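Hypothetical conserved protein (Geobacillus kaustophilus, PDB 2R5X) is of unknown function but belongs to the YugN-like family, folding as a single chain with two helices packed against an antiparallel sheet. Local coordinates at residues Gln13-Ser18 with Ser114-Ile119; Asp22-Leu27 with Ala110-Glu115; Arg39-Arg44 with Tyr54-Gly59; Gln58-Glu63 with Lys74-Ile79. The protein carries 1 engineered substitution. One frame throughout, in Å; residues are numbered along the deposited sequence. Where two conformers were deposited one is given.

Contact 1: Gln13-Ser18 with Ser114-Ile119; sequences QTVELS and SELEKI
Apolar contact carries most of this meeting between the short strand 14-16 and the last turn of helix 99-117. Val15 faces the helix with both methyls near Leu116: CG2 comes within 3.8 Å of Leu116 CD2, and Val15 CG1 lies at 4.0 Å from the same methyl. The two side chains cross at about a right angle, so the Leu116 branch rests across the fork of the valine. Val15 CG2 also meets the tip of Ile119, at 4.1 Å from CD1; Ile119 holds CG1 in the crowded position between backbone N and carbonyl carbon (chi1 58°), and from there CD1 reaches back toward Val15. Strand 14-16 pairs antiparallel with strand 71-84, so the helix end is laid over an edge of the sheet; Leu116 also touches Leu75 of that neighbouring strand.

The polar part is Gln13. Its chain bends at chi2 (-68°) and turns the amide over the helix, with NE2 3.7 Å from Leu116 CD1 as a plain van der Waals contact. Its OE1 accepts a hydrogen bond from Lys113, one turn before Glu117. On the helix itself, Lys118 NZ forms a salt bridge with Glu115 OE2 at 3.0 Å.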
loop_
_atom_site.group_PDB
_atom_site.type_symbol
_atom_site.label_atom_id
_atom_site.label_comp_id
_atom_site.label_asym_id
_atom_site.label_seq_id
_atom_site.Cartn_x
_atom_site.Cartn_y
_atom_site.Cartn_z
ATOM N N GLN A 13 -3.454 -8.889 -9.986
ATOM C CA GLN A 13 -2.415 -8.710 -10.995
ATOM C C GLN A 13 -1.048 -8.382 -10.387
ATOM O O GLN A 13 -0.949 -7.848 -9.282
ATOM C CB GLN A 13 -2.834 -7.674 -12.060
ATOM C CG GLN A 13 -2.442 -6.215 -11.782
ATOM C CD GLN A 13 -3.183 -5.607 -10.605
ATOM O OE1 GLN A 13 -4.399 -5.425 -10.648
ATOM N NE2 GLN A 13 -2.447 -5.278 -9.553
ATOM N N THR A 14 -0.003 -8.725 -11.132
ATOM C CA THR A 14 1.380 -8.545 -10.704
ATOM C C THR A 14 2.006 -7.363 -11.440
ATOM O O THR A 14 1.517 -6.951 -12.496
ATOM C CB THR A 14 2.204 -9.826 -10.961
ATOM O OG1 THR A 14 2.142 -10.153 -12.352
ATOM C CG2 THR A 14 1.651 -11.011 -10.148
ATOM N N VAL A 15 3.086 -6.822 -10.884
ATOM C CA VAL A 15 3.714 -5.614 -11.420
ATOM C C VAL A 15 5.220 -5.591 -11.115
ATOM O O VAL A 15 5.656 -6.094 -10.077
ATOM C CB VAL A 15 2.975 -4.311 -10.910
ATOM C CG1 VAL A 15 3.003 -4.204 -9.378
ATOM C CG2 VAL A 15 3.521 -3.040 -11.565
ATOM N N GLU A 16 6.007 -5.036 -12.036
ATOM C CA GLU A 16 7.434 -4.817 -11.810
ATOM C C GLU A 16 7.646 -3.772 -10.713
ATOM O O GLU A 16 6.940 -2.762 -10.677
ATOM C CB GLU A 16 8.132 -4.391 -13.105
ATOM C CG GLU A 16 9.661 -4.422 -13.021
ATOM C CD GLU A 16 10.344 -4.179 -14.353
ATOM O OE1 GLU A 16 9.760 -4.535 -15.396
ATOM O OE2 GLU A 16 11.474 -3.640 -14.350
ATOM N N LEU A 17 8.617 -4.032 -9.833
ATOM C CA LEU A 17 8.873 -3.218 -8.637
ATOM C C LEU A 17 9.185 -1.743 -8.927
ATOM O O LEU A 17 8.658 -0.856 -8.249
ATOM C CB LEU A 17 9.978 -3.849 -7.776
ATOM C CG LEU A 17 10.452 -3.144 -6.492
ATOM C CD1 LEU A 17 9.309 -2.891 -5.524
ATOM C CD2 LEU A 17 11.535 -3.948 -5.808
ATOM N N SER A 18 10.029 -1.490 -9.927
ATOM C CA SER A 18 10.387 -0.122 -10.320
ATOM C C SER A 18 9.153 0.686 -10.727
ATOM O O SER A 18 9.037 1.871 -10.402
ATOM C CB SER A 18 11.400 -0.144 -11.463
ATOM O OG SER A 18 10.879 -0.846 -12.577
ATOM N N SER A 114 -6.049 2.203 -10.711
ATOM C CA SER A 114 -6.129 2.897 -12.003
ATOM C C SER A 114 -4.757 3.078 -12.645
ATOM O O SER A 114 -4.598 2.883 -13.849
ATOM C CB SER A 114 -6.807 4.263 -11.835
ATOM O OG SER A 114 -6.855 4.982 -13.057
ATOM N N GLU A 115 -3.772 3.462 -11.831
ATOM C CA GLU A 115 -2.392 3.617 -12.307
ATOM C C GLU A 115 -1.761 2.290 -12.736
ATOM O O GLU A 115 -0.984 2.258 -13.691
ATOM C CB GLU A 115 -1.497 4.313 -11.270
ATOM C CG GLU A 115 -1.794 5.801 -11.044
ATOM C CD GLU A 115 -1.912 6.600 -12.337
ATOM O OE1 GLU A 115 -0.897 6.751 -13.052
ATOM O OE2 GLU A 115 -3.026 7.079 -12.629
ATOM N N LEU A 116 -2.097 1.203 -12.041
ATOM C CA LEU A 116 -1.571 -0.116 -12.396
ATOM C C LEU A 116 -2.215 -0.657 -13.674
ATOM O O LEU A 116 -1.556 -1.330 -14.464
ATOM C CB LEU A 116 -1.729 -1.115 -11.238
ATOM C CG LEU A 116 -0.901 -0.897 -9.957
ATOM C CD1 LEU A 116 -1.405 -1.817 -8.873
ATOM C CD2 LEU A 116 0.590 -1.114 -10.167
ATOM N N GLU A 117 -3.495 -0.337 -13.872
ATOM C CA GLU A 117 -4.236 -0.714 -15.084
ATOM C C GLU A 117 -3.709 -0.038 -16.352
ATOM O O GLU A 117 -3.824 -0.592 -17.449
ATOM C CB GLU A 117 -5.733 -0.419 -14.920
ATOM C CG GLU A 117 -6.512 -1.460 -14.107
ATOM C CD GLU A 117 -6.589 -2.826 -14.784
ATOM O OE1 GLU A 117 -6.760 -2.882 -16.022
ATOM O OE2 GLU A 117 -6.486 -3.849 -14.074
ATOM N N LYS A 118 -3.117 1.146 -16.189
ATOM C CA LYS A 118 -2.594 1.935 -17.307
ATOM C C LYS A 118 -1.307 1.376 -17.904
ATOM O O LYS A 118 -0.938 1.725 -19.025
ATOM C CB LYS A 118 -2.357 3.379 -16.874
ATOM C CG LYS A 118 -3.616 4.206 -16.763
ATOM C CD LYS A 118 -3.316 5.540 -16.115
ATOM C CE LYS A 118 -4.557 6.393 -16.073
ATOM N NZ LYS A 118 -4.322 7.636 -15.318
ATOM N N ILE A 119 -0.618 0.529 -17.149
ATOM C CA ILE A 119 0.661 -0.030 -17.588
ATOM C C ILE A 119 0.623 -1.557 -17.673
ATOM O O ILE A 119 1.655 -2.193 -17.890
ATOM C CB ILE A 119 1.827 0.405 -16.660
ATOM C CG1 ILE A 119 1.559 -0.026 -15.212
ATOM C CG2 ILE A 119 2.067 1.915 -16.760
ATOM C CD1 ILE A 119 2.807 -0.188 -14.380
#

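Contact 2: Asp22-Leu27 with Ala110-Glu115; sequences DIMERL and AQVKSE
Arg26 and Glu115 form the one salt bridge between helix 17-26 and helix 99-117 here, with NH2 of Arg26 2.5 Å from Glu115 OE1. The hydrogen bond within it is weak, for the N-H...O angle is just 117° and the guanidinium and carboxylate planes stand 86° apart. OE1 approaches the edge of the guanidinium, which is carried there by a bend at chi3 of the arginine.

Inward from the charges, the aliphatic base of Glu115 is packed against Ile23, whose CG2 lies 3.8 Å from Glu115 CB. Leu27, the first residue to leave the helix, drives its two methyls into the other helix: CD1 meets Val112 CG2 at 3.7 Å, and CD2 runs past the amide of Gln111 to 3.3 Å from NE2. Deeper still, Met24 bends at chi2 and chi3 to bring CE 3.7 Å from Val112 CG1. The segments run roughly antiparallel, 147° between their directions, with axes 10.4 Å apart, a helix pair lying on one side of the sheet.

With Lys118 as its second partner, the Glu115 carboxylate would probably stay ionised, and its ion pair with Arg26 sits at the border of an interface that is mostly aliphatic, with the Gln111 amide at its rim.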
loop_
_atom_site.group_PDB
_atom_site.type_symbol
_atom_site.label_atom_id
_atom_site.label_comp_id
_atom_site.label_asym_id
_atom_site.label_seq_id
_atom_site.Cartn_x
_atom_site.Cartn_y
_atom_site.Cartn_z
ATOM N N ASP A 22 7.467 3.910 -8.496
ATOM C CA ASP A 22 7.131 5.193 -9.101
ATOM C C ASP A 22 5.693 5.591 -8.780
ATOM O O ASP A 22 5.435 6.728 -8.381
ATOM C CB ASP A 22 7.368 5.154 -10.615
ATOM C CG ASP A 22 8.834 5.326 -10.985
ATOM O OD1 ASP A 22 9.516 6.170 -10.363
ATOM O OD2 ASP A 22 9.305 4.623 -11.907
ATOM N N ILE A 23 4.771 4.641 -8.941
ATOM C CA ILE A 23 3.348 4.858 -8.672
ATOM C C ILE A 23 3.098 5.240 -7.207
ATOM O O ILE A 23 2.409 6.224 -6.936
ATOM C CB ILE A 23 2.494 3.631 -9.105
ATOM C CG1 ILE A 23 2.406 3.577 -10.631
ATOM C CG2 ILE A 23 1.079 3.683 -8.503
ATOM C CD1 ILE A 23 1.919 2.268 -11.186
ATOM N N MET A 24 3.694 4.489 -6.280
ATOM C CA MET A 24 3.521 4.716 -4.832
ATOM C C MET A 24 4.000 6.071 -4.348
ATOM O O MET A 24 3.299 6.739 -3.574
ATOM C CB MET A 24 4.239 3.630 -4.035
ATOM C CG MET A 24 3.669 2.241 -4.197
ATOM S SD MET A 24 2.068 2.008 -3.429
ATOM C CE MET A 24 1.150 1.945 -4.903
ATOM N N GLU A 25 5.191 6.468 -4.792
ATOM C CA GLU A 25 5.761 7.770 -4.422
ATOM C C GLU A 25 4.878 8.927 -4.900
ATOM O O GLU A 25 4.699 9.920 -4.190
ATOM C CB GLU A 25 7.176 7.935 -4.981
ATOM C CG GLU A 25 7.977 9.035 -4.292
ATOM C CD GLU A 25 8.749 9.912 -5.261
ATOM O OE1 GLU A 25 9.442 9.370 -6.149
ATOM O OE2 GLU A 25 8.668 11.153 -5.129
ATOM N N ARG A 26 4.317 8.770 -6.082
ATOM C CA ARG A 26 3.416 9.723 -6.695
ATOM C C ARG A 26 2.145 9.874 -5.915
ATOM O O ARG A 26 1.578 10.916 -5.836
ATOM C CB ARG A 26 3.044 9.225 -8.077
ATOM C CG ARG A 26 3.221 10.174 -9.143
ATOM C CD ARG A 26 3.492 9.474 -10.428
ATOM N NE ARG A 26 2.340 8.789 -10.989
ATOM C CZ ARG A 26 2.463 7.709 -11.723
ATOM N NH1 ARG A 26 3.654 7.239 -11.951
ATOM N NH2 ARG A 26 1.429 7.100 -12.201
ATOM N N LEU A 27 1.688 8.781 -5.351
ATOM C CA LEU A 27 0.423 8.776 -4.625
ATOM C C LEU A 27 0.574 8.989 -3.126
ATOM O O LEU A 27 -0.361 8.750 -2.363
ATOM C CB LEU A 27 -0.378 7.511 -4.933
ATOM C CG LEU A 27 -0.672 7.310 -6.430
ATOM C CD1 LEU A 27 -1.391 6.003 -6.661
ATOM C CD2 LEU A 27 -1.465 8.457 -7.011
ATOM N N ALA A 110 -8.186 3.219 -5.119
ATOM C CA ALA A 110 -8.773 3.302 -6.467
ATOM C C ALA A 110 -7.801 3.905 -7.483
ATOM O O ALA A 110 -7.717 3.448 -8.625
ATOM C CB ALA A 110 -10.057 4.102 -6.434
ATOM N N GLN A 111 -7.048 4.918 -7.071
ATOM C CA GLN A 111 -6.062 5.489 -7.970
ATOM C C GLN A 111 -4.790 4.649 -8.059
ATOM O O GLN A 111 -4.123 4.675 -9.083
ATOM C CB GLN A 111 -5.794 6.976 -7.695
ATOM C CG GLN A 111 -5.096 7.317 -6.394
ATOM C CD GLN A 111 -5.144 8.803 -6.078
ATOM O OE1 GLN A 111 -5.669 9.216 -5.039
ATOM N NE2 GLN A 111 -4.603 9.612 -6.975
ATOM N N VAL A 112 -4.474 3.888 -7.012
ATOM C CA VAL A 112 -3.423 2.867 -7.115
ATOM C C VAL A 112 -3.810 1.885 -8.229
ATOM O O VAL A 112 -3.031 1.645 -9.146
ATOM C CB VAL A 112 -3.178 2.115 -5.768
ATOM C CG1 VAL A 112 -2.288 0.904 -5.975
ATOM C CG2 VAL A 112 -2.555 3.038 -4.736
ATOM N N LYS A 113 -5.031 1.360 -8.154
ATOM C CA LYS A 113 -5.542 0.403 -9.133
ATOM C C LYS A 113 -5.574 0.963 -10.567
ATOM O O LYS A 113 -5.151 0.280 -11.500
ATOM C CB LYS A 113 -6.921 -0.113 -8.699
ATOM C CG LYS A 113 -7.583 -1.108 -9.654
ATOM C CD LYS A 113 -6.841 -2.431 -9.726
ATOM C CE LYS A 113 -7.435 -3.314 -10.813
ATOM N NZ LYS A 113 -6.906 -4.705 -10.776
ATOM N N SER A 114 -6.049 2.203 -10.711
ATOM C CA SER A 114 -6.129 2.897 -12.003
ATOM C C SER A 114 -4.757 3.078 -12.645
ATOM O O SER A 114 -4.598 2.883 -13.849
ATOM C CB SER A 114 -6.807 4.263 -11.835
ATOM O OG SER A 114 -6.855 4.982 -13.057
ATOM N N GLU A 115 -3.772 3.462 -11.831
ATOM C CA GLU A 115 -2.392 3.617 -12.307
ATOM C C GLU A 115 -1.761 2.290 -12.736
ATOM O O GLU A 115 -0.984 2.258 -13.691
ATOM C CB GLU A 115 -1.497 4.313 -11.270
ATOM C CG GLU A 115 -1.794 5.801 -11.044
ATOM C CD GLU A 115 -1.912 6.600 -12.337
ATOM O OE1 GLU A 115 -0.897 6.751 -13.052
ATOM O OE2 GLU A 115 -3.026 7.079 -12.629
#

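Contact 3: Arg39-Arg44 with Tyr54-Gly59; sequences RVTYDR and YLRVQG
Strands 39-48 and 51-61 form an antiparallel beta hairpin, and these residues are its regular middle. Hydrogen-bonded pairs Val40-Gly59, Tyr42-Val57 and Arg44-Leu55 alternate with the non-hydrogen-bonded pairs Thr41-Gln58 and Asp43-Arg56. Tyr42 N to Val57 O, at 2.8 Å, is one of six backbone bonds. Tyr42, Val57 and Leu55 lie on the face covered by the two helices; Thr41, Asp43, Arg56 and Gln58 share the other.

Arg56 is the side chain to follow. CB lies beside Asp43 OD1, and CG, placed anti to the backbone N (chi1 175°), lies between that oxygen and Thr41 CG2. CD continues past the threonine methyl, and a bend at chi3 (-70°) lays the guanidinium next to the aspartate. NE then donates to Asp43 OD1 at 2.8 Å, and NH2 to OD2 of the same aspartate at 2.7 Å. Both bonds use syn lone pairs, and the two groups are nearly coplanar, 20° apart: a side-on, two-nitrogen salt bridge. Thr41 CG2 sits over one guanidinium face and Tyr54 CE1 over the opposite one, so the group is bracketed from both faces, while the two-nitrogen grip sets its rotation. A leucine here would remove both charged bonds and would probably leave the buried Asp43 carboxylate poorly compensated.

Further along the same face, Gln58 lies alongside Thr41, and its NE2 donates to Thr41 OG1 at 2.9 Å, almost in the amide plane. Its other end is taken by Arg39, whose extended chain brings NH1 2.7 Å from Gln58 OE1, approaching from above the carbonyl plane.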
loop_
_atom_site.group_PDB
_atom_site.type_symbol
_atom_site.label_atom_id
_atom_site.label_comp_id
_atom_site.label_asym_id
_atom_site.label_seq_id
_atom_site.Cartn_x
_atom_site.Cartn_y
_atom_site.Cartn_z
ATOM N N ARG A 39 9.024 -9.111 1.460
ATOM C CA ARG A 39 7.936 -8.193 1.127
ATOM C C ARG A 39 8.394 -6.761 0.893
ATOM O O ARG A 39 9.351 -6.298 1.515
ATOM C CB ARG A 39 6.881 -8.194 2.240
ATOM C CG ARG A 39 6.210 -9.539 2.486
ATOM C CD ARG A 39 5.061 -9.407 3.460
ATOM N NE ARG A 39 4.301 -10.650 3.593
ATOM C CZ ARG A 39 3.121 -10.752 4.204
ATOM N NH1 ARG A 39 2.539 -9.686 4.742
ATOM N NH2 ARG A 39 2.513 -11.928 4.269
ATOM N N VAL A 40 7.697 -6.060 0.001
ATOM C CA VAL A 40 7.812 -4.601 -0.091
ATOM C C VAL A 40 6.558 -3.977 0.508
ATOM O O VAL A 40 5.453 -4.463 0.286
ATOM C CB VAL A 40 8.068 -4.074 -1.543
ATOM C CG1 VAL A 40 9.432 -4.526 -2.045
ATOM C CG2 VAL A 40 6.954 -4.490 -2.518
ATOM N N THR A 41 6.746 -2.897 1.260
ATOM C CA THR A 41 5.679 -2.270 2.021
ATOM C C THR A 41 5.701 -0.761 1.804
ATOM O O THR A 41 6.769 -0.143 1.812
ATOM C CB THR A 41 5.849 -2.567 3.526
ATOM O OG1 THR A 41 5.969 -3.981 3.721
ATOM C CG2 THR A 41 4.667 -2.067 4.313
ATOM N N TYR A 42 4.520 -0.177 1.610
ATOM C CA TYR A 42 4.388 1.264 1.414
ATOM C C TYR A 42 3.323 1.811 2.338
ATOM O O TYR A 42 2.224 1.269 2.403
ATOM C CB TYR A 42 3.983 1.581 -0.021
ATOM C CG TYR A 42 4.854 0.963 -1.074
ATOM C CD1 TYR A 42 5.941 1.656 -1.600
ATOM C CD2 TYR A 42 4.586 -0.319 -1.558
ATOM C CE1 TYR A 42 6.728 1.091 -2.596
ATOM C CE2 TYR A 42 5.379 -0.900 -2.526
ATOM C CZ TYR A 42 6.443 -0.191 -3.045
ATOM O OH TYR A 42 7.215 -0.773 -4.016
ATOM N N ASP A 43 3.646 2.888 3.047
ATOM C CA ASP A 43 2.702 3.498 3.982
ATOM C C ASP A 43 2.365 4.911 3.552
ATOM O O ASP A 43 3.251 5.665 3.158
ATOM C CB ASP A 43 3.290 3.566 5.393
ATOM C CG ASP A 43 3.231 2.249 6.127
ATOM O OD1 ASP A 43 2.659 1.276 5.595
ATOM O OD2 ASP A 43 3.767 2.193 7.255
ATOM N N ARG A 44 1.087 5.264 3.629
ATOM C CA ARG A 44 0.684 6.663 3.536
ATOM C C ARG A 44 0.062 7.056 4.859
ATOM O O ARG A 44 -0.931 6.464 5.293
ATOM C CB ARG A 44 -0.287 6.912 2.388
ATOM C CG ARG A 44 -0.595 8.387 2.213
ATOM C CD ARG A 44 -1.553 8.633 1.085
ATOM N NE ARG A 44 -2.100 9.983 1.167
ATOM C CZ ARG A 44 -2.548 10.678 0.129
ATOM N NH1 ARG A 44 -2.510 10.162 -1.089
ATOM N NH2 ARG A 44 -3.032 11.898 0.311
ATOM N N TYR A 54 -2.298 4.849 9.168
ATOM C CA TYR A 54 -1.469 4.597 8.001
ATOM C C TYR A 54 -2.110 3.597 7.042
ATOM O O TYR A 54 -2.547 2.519 7.442
ATOM C CB TYR A 54 -0.029 4.201 8.387
ATOM C CG TYR A 54 0.094 3.027 9.339
ATOM C CD1 TYR A 54 0.269 1.726 8.854
ATOM C CD2 TYR A 54 0.063 3.217 10.723
ATOM C CE1 TYR A 54 0.392 0.648 9.724
ATOM C CE2 TYR A 54 0.182 2.141 11.604
ATOM C CZ TYR A 54 0.354 0.864 11.096
ATOM O OH TYR A 54 0.476 -0.198 11.959
ATOM N N LEU A 55 -2.187 3.989 5.776
ATOM C CA LEU A 55 -2.688 3.115 4.728
ATOM C C LEU A 55 -1.514 2.293 4.216
ATOM O O LEU A 55 -0.571 2.840 3.657
ATOM C CB LEU A 55 -3.314 3.943 3.596
ATOM C CG LEU A 55 -3.848 3.238 2.344
ATOM C CD1 LEU A 55 -4.867 2.147 2.690
ATOM C CD2 LEU A 55 -4.446 4.256 1.386
ATOM N N ARG A 56 -1.582 0.980 4.403
ATOM C CA ARG A 56 -0.455 0.112 4.085
ATOM C C ARG A 56 -0.732 -0.768 2.876
ATOM O O ARG A 56 -1.688 -1.544 2.873
ATOM C CB ARG A 56 -0.092 -0.751 5.301
ATOM C CG ARG A 56 1.003 -1.784 5.046
ATOM C CD ARG A 56 1.682 -2.225 6.347
ATOM N NE ARG A 56 2.501 -1.162 6.933
ATOM C CZ ARG A 56 3.413 -1.341 7.887
ATOM N NH1 ARG A 56 3.650 -2.551 8.378
ATOM N NH2 ARG A 56 4.100 -0.308 8.347
ATOM N N VAL A 57 0.116 -0.636 1.858
ATOM C CA VAL A 57 0.075 -1.498 0.671
ATOM C C VAL A 57 1.340 -2.357 0.672
ATOM O O VAL A 57 2.445 -1.854 0.849
ATOM C CB VAL A 57 -0.053 -0.681 -0.636
ATOM C CG1 VAL A 57 -0.002 -1.579 -1.876
ATOM C CG2 VAL A 57 -1.354 0.122 -0.624
ATOM N N GLN A 58 1.157 -3.658 0.487
ATOM C CA GLN A 58 2.238 -4.608 0.629
ATOM C C GLN A 58 2.177 -5.614 -0.504
ATOM O O GLN A 58 1.096 -5.952 -0.995
ATOM C CB GLN A 58 2.106 -5.320 1.971
ATOM C CG GLN A 58 3.399 -5.846 2.534
ATOM C CD GLN A 58 3.248 -6.330 3.956
ATOM O OE1 GLN A 58 2.309 -7.055 4.276
ATOM N NE2 GLN A 58 4.182 -5.941 4.820
ATOM N N GLY A 59 3.348 -6.084 -0.913
ATOM C CA GLY A 59 3.460 -7.122 -1.920
ATOM C C GLY A 59 4.684 -7.986 -1.676
ATOM O O GLY A 59 5.640 -7.540 -1.048
#

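Contact 4: Gln58-Glu63 with Lys74-Ile79; sequences QGYAIE and KLLTPI
The Tyr60 ring has the aliphatic chain of Lys74 over one face and Leu76 at its edge. Lys74 CB makes a CH-pi contact, 3.9 Å from the ring centroid and 27° off the normal. From there the lysine, bent at chi2, passes along the phenol end, with CD 3.3 Å from Tyr60 OH. At the rim, Leu76 CD2 lies in the ring plane, 3.8 Å from Tyr60 CE1, and Ile62 CG1 also reaches the edge. Tyr60 holds CG in the crowded position between backbone N and carbonyl carbon (chi1 58°), which lays its ring over the neighbouring strand. An alanine here would take the ring from Lys74 and Leu76 and would probably leave both side chains more mobile.

Beneath the ring, strands 51-61 and 71-84 pair as an antiparallel hairpin. Tyr60 and Lys74 are a hydrogen-bonded pair, Lys74 N giving to Tyr60 O at 3.0 Å and Tyr60 N to Lys74 O at 3.1 Å. Next comes the non-hydrogen-bonded pair Gly59-Leu75, where Gly59, with no side chain, lets the backbones close to 3.9 Å between its CA and Leu75 CA. Leu76 N then bonds Gln58 O at 2.8 Å in an almost straight line (178°). Beyond it, where strand 71-84 is interrupted, a water bridges the two chains, accepting from Gln58 N and donating to Leu76 O. Toward the connecting loop Ile62 and Glu63 both face Leu72, a classic beta bulge.

Lys74 NZ hydrogen-bonds Leu75 O at 3.0 Å, which would probably hold the lysine chain folded, its methylenes kept against the ring while the ammonium has a carbonyl acceptor.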
loop_
_atom_site.group_PDB
_atom_site.type_symbol
_atom_site.label_atom_id
_atom_site.label_comp_id
_atom_site.label_asym_id
_atom_site.label_seq_id
_atom_site.Cartn_x
_atom_site.Cartn_y
_atom_site.Cartn_z
ATOM N N GLN A 58 1.157 -3.658 0.487
ATOM C CA GLN A 58 2.238 -4.608 0.629
ATOM C C GLN A 58 2.177 -5.614 -0.504
ATOM O O GLN A 58 1.096 -5.952 -0.995
ATOM C CB GLN A 58 2.106 -5.320 1.971
ATOM C CG GLN A 58 3.399 -5.846 2.534
ATOM C CD GLN A 58 3.248 -6.330 3.956
ATOM O OE1 GLN A 58 2.309 -7.055 4.276
ATOM N NE2 GLN A 58 4.182 -5.941 4.820
ATOM N N GLY A 59 3.348 -6.084 -0.913
ATOM C CA GLY A 59 3.460 -7.122 -1.920
ATOM C C GLY A 59 4.684 -7.986 -1.676
ATOM O O GLY A 59 5.640 -7.540 -1.048
ATOM N N TYR A 60 4.654 -9.223 -2.156
ATOM C CA TYR A 60 5.842 -10.074 -2.099
ATOM C C TYR A 60 6.519 -10.182 -3.463
ATOM O O TYR A 60 5.871 -10.007 -4.508
ATOM C CB TYR A 60 5.511 -11.459 -1.537
ATOM C CG TYR A 60 4.447 -12.242 -2.293
ATOM C CD1 TYR A 60 3.133 -12.284 -1.836
ATOM C CD2 TYR A 60 4.764 -12.967 -3.446
ATOM C CE1 TYR A 60 2.154 -13.011 -2.519
ATOM C CE2 TYR A 60 3.798 -13.692 -4.136
ATOM C CZ TYR A 60 2.495 -13.715 -3.662
ATOM O OH TYR A 60 1.536 -14.435 -4.339
ATOM N N ALA A 61 7.815 -10.481 -3.451
ATOM C CA ALA A 61 8.549 -10.713 -4.687
ATOM C C ALA A 61 8.334 -12.149 -5.169
ATOM O O ALA A 61 8.942 -13.083 -4.647
ATOM C CB ALA A 61 10.030 -10.410 -4.494
ATOM N N ILE A 62 7.446 -12.309 -6.149
ATOM C CA ILE A 62 7.140 -13.614 -6.746
ATOM C C ILE A 62 8.231 -14.023 -7.755
ATOM O O ILE A 62 8.471 -15.211 -7.983
ATOM C CB ILE A 62 5.686 -13.653 -7.351
ATOM C CG1 ILE A 62 5.206 -15.099 -7.568
ATOM C CG2 ILE A 62 5.562 -12.797 -8.626
ATOM C CD1 ILE A 62 3.693 -15.253 -7.757
ATOM N N GLU A 63 8.894 -13.023 -8.321
ATOM C CA GLU A 63 10.047 -13.193 -9.192
ATOM C C GLU A 63 11.089 -12.132 -8.822
ATOM O O GLU A 63 10.721 -11.065 -8.403
ATOM C CB GLU A 63 9.608 -13.018 -10.654
ATOM C CG GLU A 63 9.665 -14.265 -11.488
ATOM C CD GLU A 63 8.531 -14.425 -12.500
ATOM O OE1 GLU A 63 8.586 -13.839 -13.596
ATOM O OE2 GLU A 63 7.609 -15.194 -12.208
ATOM N N LYS A 74 3.652 -9.341 -6.371
ATOM C CA LYS A 74 2.237 -9.679 -6.239
ATOM C C LYS A 74 1.686 -8.987 -4.979
ATOM O O LYS A 74 2.118 -9.279 -3.863
ATOM C CB LYS A 74 2.046 -11.205 -6.204
ATOM C CG LYS A 74 0.599 -11.703 -6.327
ATOM C CD LYS A 74 -0.144 -11.665 -4.990
ATOM C CE LYS A 74 -1.553 -12.192 -5.077
ATOM N NZ LYS A 74 -2.327 -11.790 -3.871
ATOM N N LEU A 75 0.728 -8.083 -5.171
ATOM C CA LEU A 75 0.173 -7.283 -4.077
ATOM C C LEU A 75 -0.818 -8.055 -3.214
ATOM O O LEU A 75 -1.595 -8.876 -3.706
ATOM C CB LEU A 75 -0.497 -6.016 -4.612
ATOM C CG LEU A 75 0.319 -4.969 -5.382
ATOM C CD1 LEU A 75 -0.619 -3.927 -5.934
ATOM C CD2 LEU A 75 1.366 -4.298 -4.514
ATOM N N LEU A 76 -0.775 -7.768 -1.918
ATOM C CA LEU A 76 -1.659 -8.376 -0.934
ATOM C C LEU A 76 -2.803 -7.415 -0.611
ATOM O O LEU A 76 -2.851 -6.312 -1.139
ATOM C CB LEU A 76 -0.861 -8.722 0.326
ATOM C CG LEU A 76 0.343 -9.658 0.126
ATOM C CD1 LEU A 76 1.288 -9.571 1.312
ATOM C CD2 LEU A 76 -0.093 -11.111 -0.102
ATOM N N THR A 77 -3.727 -7.840 0.240
ATOM C CA THR A 77 -4.865 -7.008 0.614
ATOM C C THR A 77 -4.391 -5.812 1.437
ATOM O O THR A 77 -3.709 -5.993 2.457
ATOM C CB THR A 77 -5.914 -7.839 1.377
ATOM O OG1 THR A 77 -6.305 -8.948 0.555
ATOM C CG2 THR A 77 -7.155 -7.008 1.724
ATOM N N PRO A 78 -4.713 -4.585 0.974
ATOM C CA PRO A 78 -4.314 -3.373 1.701
ATOM C C PRO A 78 -4.990 -3.261 3.048
ATOM O O PRO A 78 -6.129 -3.720 3.211
ATOM C CB PRO A 78 -4.782 -2.241 0.781
ATOM C CG PRO A 78 -4.918 -2.875 -0.564
ATOM C CD PRO A 78 -5.438 -4.243 -0.262
ATOM N N ILE A 79 -4.277 -2.677 4.010
ATOM C CA ILE A 79 -4.800 -2.495 5.361
ATOM C C ILE A 79 -4.688 -1.046 5.825
ATOM O O ILE A 79 -3.933 -0.263 5.241
ATOM C CB ILE A 79 -4.127 -3.442 6.413
ATOM C CG1 ILE A 79 -2.627 -3.155 6.564
ATOM C CG2 ILE A 79 -4.359 -4.904 6.064
ATOM C CD1 ILE A 79 -2.110 -3.341 7.977
HETATM O O HOH W 1 -1.521 -4.479 0.246
#

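Overall arrangement
Contacts 3 and 4 share Gln58 and Gly59, so strand 51-61 is paired on both sides; their centres are 9 Å apart, and Arg56 N meets Ile79 O at 2.8 Å, a probable hydrogen bond. Contacts 1 and 2, also 9 Å between centres, overlap on helix 99-117, sharing Ser114 and Glu115, and Leu116 CD2 packs on Ile23 CD1 at 3.8 Å. Helices and sheet meet where Met24 CG of contact 2 lies 3.5 Å from Tyr42 CD1 of contact 3, and where Leu116 CD1 of contact 1 touches Leu75 CD1 of contact 4 at 3.7 Å. Both hairpin contacts are nested in the chain loop closed by contact 1.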